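Local coordinates for CRISPR-associated protein, Cse2 family (Thermobifida fusca, PDB 4H79) that probably binds nucleic acid as the Cse2-family (CasB) subunit of the CRISPR Cascade complex, at residues V21-V25 and A91-Y95; M107-G113 and A162-G168. The contacts are given in a common frame with arbitrary orientation. Numbering follows the deposited sequence.

Contact 1: V21-V25 and A91-Y95; sequences VDQRV and ALTLY
Val-25 lays its CG1 methyl over one face of the Tyr-95 ring. The methyl sits 3.6 Å from the ring centroid and 5° off the ring normal, a nearly ideal CH-pi contact. Tyr-95 (chi1 t, chi2 73°) presents this ring face to Val-25. Both segments are alpha-helical throughout, and each closes one backbone turn: Val-25 N to Val-21 O and Tyr-95 N to Ala-91 O, both 2.9 Å. The axes of the two segments, 21-25 and 91-95, run in roughly the same direction. They cross at -35° and approach to 11.0 Å, a wide spacing bridged by side chains. The nearest CA pair is Val-25 and Leu-92, at 6.9 Å. Val-21 and Val-25 are one turn apart, both point toward the partner helix, and both adopt the t rotamer. Leu-92 leaves its CA sideways. With chi1 at -97° and chi2 at -67°, it still reaches both valines: CD2 lies 4.0 Å from Val-21 CG1, and CD1 lies 3.9 Å from Val-25 CG2. Val-21 CG1 also meets Ala-91 CB at 4.2 Å. No hydrogen bond crosses; this is an apolar helix-helix contact in the core of a mainly helical protein. It joins helix 16-33 to helix 80-99. Ala-171 of helix 167-176 touches Val-21 and Ala-91. Arg-24 NH2 hydrogen-bonds Leu-63 O at helix 61-64, and its side chain touches Arg-68 of helix 67-71.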
# COMPACT_ATOMS: atom_id res chain seq x y z
N VAL A 21 -0.99 -6.09 -8.25
CA VAL A 21 -0.02 -5.30 -7.49
C VAL A 21 0.93 -6.24 -6.74
O VAL A 21 2.12 -5.99 -6.67
CB VAL A 21 -0.74 -4.36 -6.49
CG1 VAL A 21 0.24 -3.78 -5.45
CG2 VAL A 21 -1.46 -3.26 -7.26
N ASP A 22 0.40 -7.32 -6.17
CA ASP A 22 1.25 -8.30 -5.49
C ASP A 22 2.36 -8.84 -6.46
O ASP A 22 3.53 -8.97 -6.06
CB ASP A 22 0.38 -9.49 -5.03
CG ASP A 22 1.22 -10.64 -4.54
OD1 ASP A 22 2.10 -10.50 -3.64
OD2 ASP A 22 1.04 -11.71 -5.09
N GLN A 23 1.96 -9.24 -7.69
CA GLN A 23 2.88 -9.81 -8.67
C GLN A 23 3.90 -8.71 -9.11
O GLN A 23 5.10 -8.95 -9.18
CB GLN A 23 2.04 -10.40 -9.86
CG GLN A 23 2.84 -11.13 -10.93
CD GLN A 23 3.81 -12.16 -10.34
OE1 GLN A 23 3.45 -12.99 -9.47
NE2 GLN A 23 5.07 -12.09 -10.79
N ARG A 24 3.42 -7.49 -9.36
CA ARG A 24 4.32 -6.44 -9.82
C ARG A 24 5.34 -6.04 -8.70
O ARG A 24 6.52 -5.85 -8.98
CB ARG A 24 3.50 -5.21 -10.25
CG ARG A 24 4.40 -4.11 -10.85
CD ARG A 24 4.87 -4.53 -12.27
NE ARG A 24 5.84 -3.53 -12.77
CZ ARG A 24 7.15 -3.71 -12.84
NH1 ARG A 24 7.67 -4.88 -12.53
NH2 ARG A 24 7.93 -2.71 -13.25
N VAL A 25 4.88 -5.85 -7.46
CA VAL A 25 5.78 -5.47 -6.34
C VAL A 25 6.76 -6.64 -6.11
O VAL A 25 7.95 -6.38 -5.85
CB VAL A 25 4.97 -5.22 -5.05
CG1 VAL A 25 5.86 -5.15 -3.84
CG2 VAL A 25 4.09 -3.97 -5.19
N ALA A 91 -0.26 2.39 -4.13
CA ALA A 91 0.38 1.24 -3.46
C ALA A 91 1.84 1.11 -3.88
O ALA A 91 2.71 0.85 -3.01
CB ALA A 91 -0.39 -0.05 -3.74
N LEU A 92 2.11 1.17 -5.19
CA LEU A 92 3.51 1.04 -5.69
C LEU A 92 4.39 2.15 -5.18
O LEU A 92 5.57 1.89 -4.83
CB LEU A 92 3.55 1.08 -7.23
CG LEU A 92 3.60 -0.30 -7.91
CD1 LEU A 92 4.91 -1.05 -7.64
CD2 LEU A 92 2.50 -1.14 -7.46
N THR A 93 3.84 3.37 -5.12
CA THR A 93 4.66 4.56 -4.61
C THR A 93 4.96 4.34 -3.15
O THR A 93 6.10 4.56 -2.68
CB THR A 93 3.83 5.85 -4.79
OG1 THR A 93 3.58 6.01 -6.21
CG2 THR A 93 4.61 7.08 -4.28
N LEU A 94 3.93 3.93 -2.36
CA LEU A 94 4.18 3.64 -0.93
C LEU A 94 5.23 2.53 -0.77
O LEU A 94 6.14 2.62 0.07
CB LEU A 94 2.87 3.22 -0.18
CG LEU A 94 1.83 4.35 -0.06
CD1 LEU A 94 0.53 3.79 0.47
CD2 LEU A 94 2.38 5.46 0.91
N TYR A 95 5.10 1.45 -1.54
CA TYR A 95 6.10 0.39 -1.43
C TYR A 95 7.54 0.92 -1.71
O TYR A 95 8.53 0.51 -1.03
CB TYR A 95 5.75 -0.79 -2.43
CG TYR A 95 6.94 -1.75 -2.47
CD1 TYR A 95 7.20 -2.61 -1.37
CD2 TYR A 95 7.83 -1.77 -3.59
CE1 TYR A 95 8.34 -3.43 -1.35
CE2 TYR A 95 8.93 -2.63 -3.61
CZ TYR A 95 9.18 -3.43 -2.48
OH TYR A 95 10.27 -4.29 -2.47

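Contact 2: M107-G113 and A162-G168; sequences MHQRGWG and AIPLDYG. With EDO (1,2-ethanediol), chain C; EDO (1,2-ethanediol), chain B.
Two loops pair here through a single parallel beta bridge, His-108 with Leu-165 (CA-CA 5.2 Å). Leu-165 N donates to Met-107 O (2.8 Å), and Leu-165 O accepts from Gln-109 N (3.0 Å). The first loop then folds back through a type II turn, Gln-109 to Trp-112, with Gly-111 at phi 93°. This brings Trp-112 O to Asp-166 N (2.9 Å). A water donates to both Trp-112 O and Asp-166 O, at 2.8 Å each. Ala-162 ends the preceding helix in a Schellman motif. Among side-chain bonds, Asp-166 OD2 takes Gly-111 N (2.9 Å) and forms a salt bridge with Arg-110 NE (2.8 Å). Asp-166 is also the N-cap of helix 167-176, its OD1 bound to Leu-169 N. His-108 (chi1 t) accepts Tyr-167 N at ND1 (2.9 Å), while its NE2 bonds Asp-22. The apolar part centres on Trp-112 (chi1 -77°, chi2 82°), with Ile-163 CG2 4.0 Å from its CZ3. Met-107 CE lies 4.5 Å from Ala-162 CB. Pro-164 CG packs on the Trp-112 five-membered ring, 3.6 Å from the centroid; on the opposite face, a 1,2-ethanediol C1 lies 3.5 Å from Trp-112 CE2.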
# COMPACT_ATOMS: atom_id res chain seq x y z
N MET A 107 10.00 -5.67 2.28
CA MET A 107 8.95 -4.80 2.92
C MET A 107 7.56 -5.13 2.43
O MET A 107 6.55 -4.75 3.04
CB MET A 107 9.25 -3.32 2.76
CG MET A 107 10.52 -2.89 3.55
SD MET A 107 10.28 -3.22 5.38
CE MET A 107 11.16 -4.72 5.69
N HIS A 108 7.46 -5.89 1.34
CA HIS A 108 6.18 -6.45 0.94
C HIS A 108 6.12 -7.94 1.31
O HIS A 108 6.89 -8.74 0.75
CB HIS A 108 5.92 -6.22 -0.57
CG HIS A 108 4.85 -7.11 -1.11
ND1 HIS A 108 3.52 -7.04 -0.70
CD2 HIS A 108 4.92 -8.15 -2.04
CE1 HIS A 108 2.79 -8.02 -1.33
NE2 HIS A 108 3.63 -8.70 -2.16
N GLN A 109 5.23 -8.32 2.23
CA GLN A 109 5.02 -9.74 2.63
C GLN A 109 3.55 -9.95 2.76
O GLN A 109 2.85 -9.15 3.43
CB GLN A 109 5.73 -10.09 3.95
CG GLN A 109 7.25 -10.00 3.79
CD GLN A 109 8.03 -10.37 5.05
OE1 GLN A 109 7.63 -11.27 5.76
NE2 GLN A 109 9.17 -9.69 5.32
N ARG A 110 3.05 -11.03 2.11
CA ARG A 110 1.64 -11.37 2.15
C ARG A 110 1.20 -11.63 3.58
O ARG A 110 1.95 -12.22 4.38
CB ARG A 110 1.33 -12.64 1.33
CG ARG A 110 1.53 -12.48 -0.18
CD ARG A 110 0.68 -11.38 -0.83
NE ARG A 110 -0.72 -11.41 -0.45
CZ ARG A 110 -1.54 -12.39 -0.78
NH1 ARG A 110 -1.11 -13.38 -1.51
NH2 ARG A 110 -2.78 -12.37 -0.39
N GLY A 111 -0.04 -11.23 3.87
CA GLY A 111 -0.67 -11.58 5.16
C GLY A 111 -0.46 -10.50 6.22
O GLY A 111 -1.05 -10.58 7.27
N TRP A 112 0.38 -9.48 5.94
CA TRP A 112 0.56 -8.34 6.87
C TRP A 112 -0.46 -7.21 6.64
O TRP A 112 -0.28 -6.33 5.74
CB TRP A 112 1.98 -7.78 6.75
CG TRP A 112 2.97 -8.63 7.46
CD1 TRP A 112 3.60 -9.80 7.00
CD2 TRP A 112 3.42 -8.45 8.85
NE1 TRP A 112 4.43 -10.30 8.00
CE2 TRP A 112 4.37 -9.53 9.12
CE3 TRP A 112 3.15 -7.50 9.85
CZ2 TRP A 112 5.03 -9.65 10.37
CZ3 TRP A 112 3.78 -7.64 11.10
CH2 TRP A 112 4.72 -8.68 11.35
N GLY A 113 -1.52 -7.20 7.43
CA GLY A 113 -2.56 -6.14 7.34
C GLY A 113 -2.00 -4.84 7.94
O GLY A 113 -1.08 -4.88 8.79
N ALA A 162 11.28 -1.57 10.25
CA ALA A 162 11.45 -2.70 9.32
C ALA A 162 10.27 -3.65 9.40
O ALA A 162 10.44 -4.88 9.37
CB ALA A 162 12.77 -3.46 9.67
N ILE A 163 9.06 -3.11 9.57
CA ILE A 163 7.84 -3.94 9.58
C ILE A 163 7.27 -3.97 8.14
O ILE A 163 6.92 -2.89 7.58
CB ILE A 163 6.79 -3.29 10.53
CG1 ILE A 163 7.35 -3.21 11.97
CG2 ILE A 163 5.43 -4.09 10.53
CD1 ILE A 163 6.63 -2.11 12.82
N PRO A 164 7.03 -5.17 7.60
CA PRO A 164 6.52 -5.33 6.26
C PRO A 164 5.01 -5.08 6.18
O PRO A 164 4.29 -5.08 7.20
CB PRO A 164 6.83 -6.82 5.97
CG PRO A 164 6.73 -7.48 7.29
CD PRO A 164 7.27 -6.48 8.27
N LEU A 165 4.51 -4.90 4.97
CA LEU A 165 3.10 -4.79 4.73
C LEU A 165 2.70 -5.63 3.47
O LEU A 165 3.51 -5.84 2.57
CB LEU A 165 2.80 -3.32 4.52
CG LEU A 165 1.48 -2.69 4.62
CD1 LEU A 165 0.89 -2.93 6.03
CD2 LEU A 165 1.70 -1.14 4.29
N ASP A 166 1.46 -6.11 3.43
CA ASP A 166 0.98 -6.80 2.22
C ASP A 166 0.43 -5.77 1.25
O ASP A 166 -0.72 -5.25 1.43
CB ASP A 166 -0.13 -7.79 2.62
CG ASP A 166 -0.64 -8.57 1.44
OD1 ASP A 166 -0.55 -8.10 0.25
OD2 ASP A 166 -1.17 -9.67 1.73
N TYR A 167 1.26 -5.41 0.25
CA TYR A 167 0.85 -4.38 -0.74
C TYR A 167 -0.27 -4.79 -1.69
O TYR A 167 -1.05 -3.92 -2.19
CB TYR A 167 2.06 -3.83 -1.52
CG TYR A 167 2.74 -2.79 -0.61
CD1 TYR A 167 2.31 -1.42 -0.61
CD2 TYR A 167 3.77 -3.17 0.28
CE1 TYR A 167 2.91 -0.50 0.28
CE2 TYR A 167 4.39 -2.25 1.17
CZ TYR A 167 3.94 -0.91 1.17
OH TYR A 167 4.51 0.03 2.02
N GLY A 168 -0.40 -6.11 -1.95
CA GLY A 168 -1.60 -6.65 -2.72
C GLY A 168 -2.88 -6.36 -1.94
O GLY A 168 -3.89 -5.82 -2.47
C1 EDO C . 5.27 -11.72 -0.65
O1 EDO C . 4.94 -12.46 0.55
C2 EDO C . 6.74 -11.90 -1.00
O2 EDO C . 7.47 -11.33 0.09
C1 EDO B . 1.65 -10.99 10.69
O1 EDO B . 1.05 -11.61 9.56
C2 EDO B . 0.64 -10.94 11.83
O2 EDO B . -0.18 -9.77 11.69
O HOH W 1 -1.74 -4.73 3.98

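The two contacts adjoin, with centres about 10 Å apart. The segments of contact 1 both precede those of contact 2 in the sequence. Helix 16-33 meets the loop 107-113 through Asp-22, whose OD1 makes a probable hydrogen bond to His-108 NE2 (2.8 Å) and touches Arg-110 CD (3.3 Å). Apolar atoms meet too: Val-25 CG1 lies 3.4 Å from His-108 CB. Helix 80-99 meets the start of helix 167-176, with Ala-91 O 3.3 Å from Tyr-167 CD1, and the Tyr-95 and Tyr-167 rings stack edge-to-face. His-108 therefore ties the buried helix pair to the start of helix 167-176. The two ethanediols at contact 2 probably come from the crystallisation liquor.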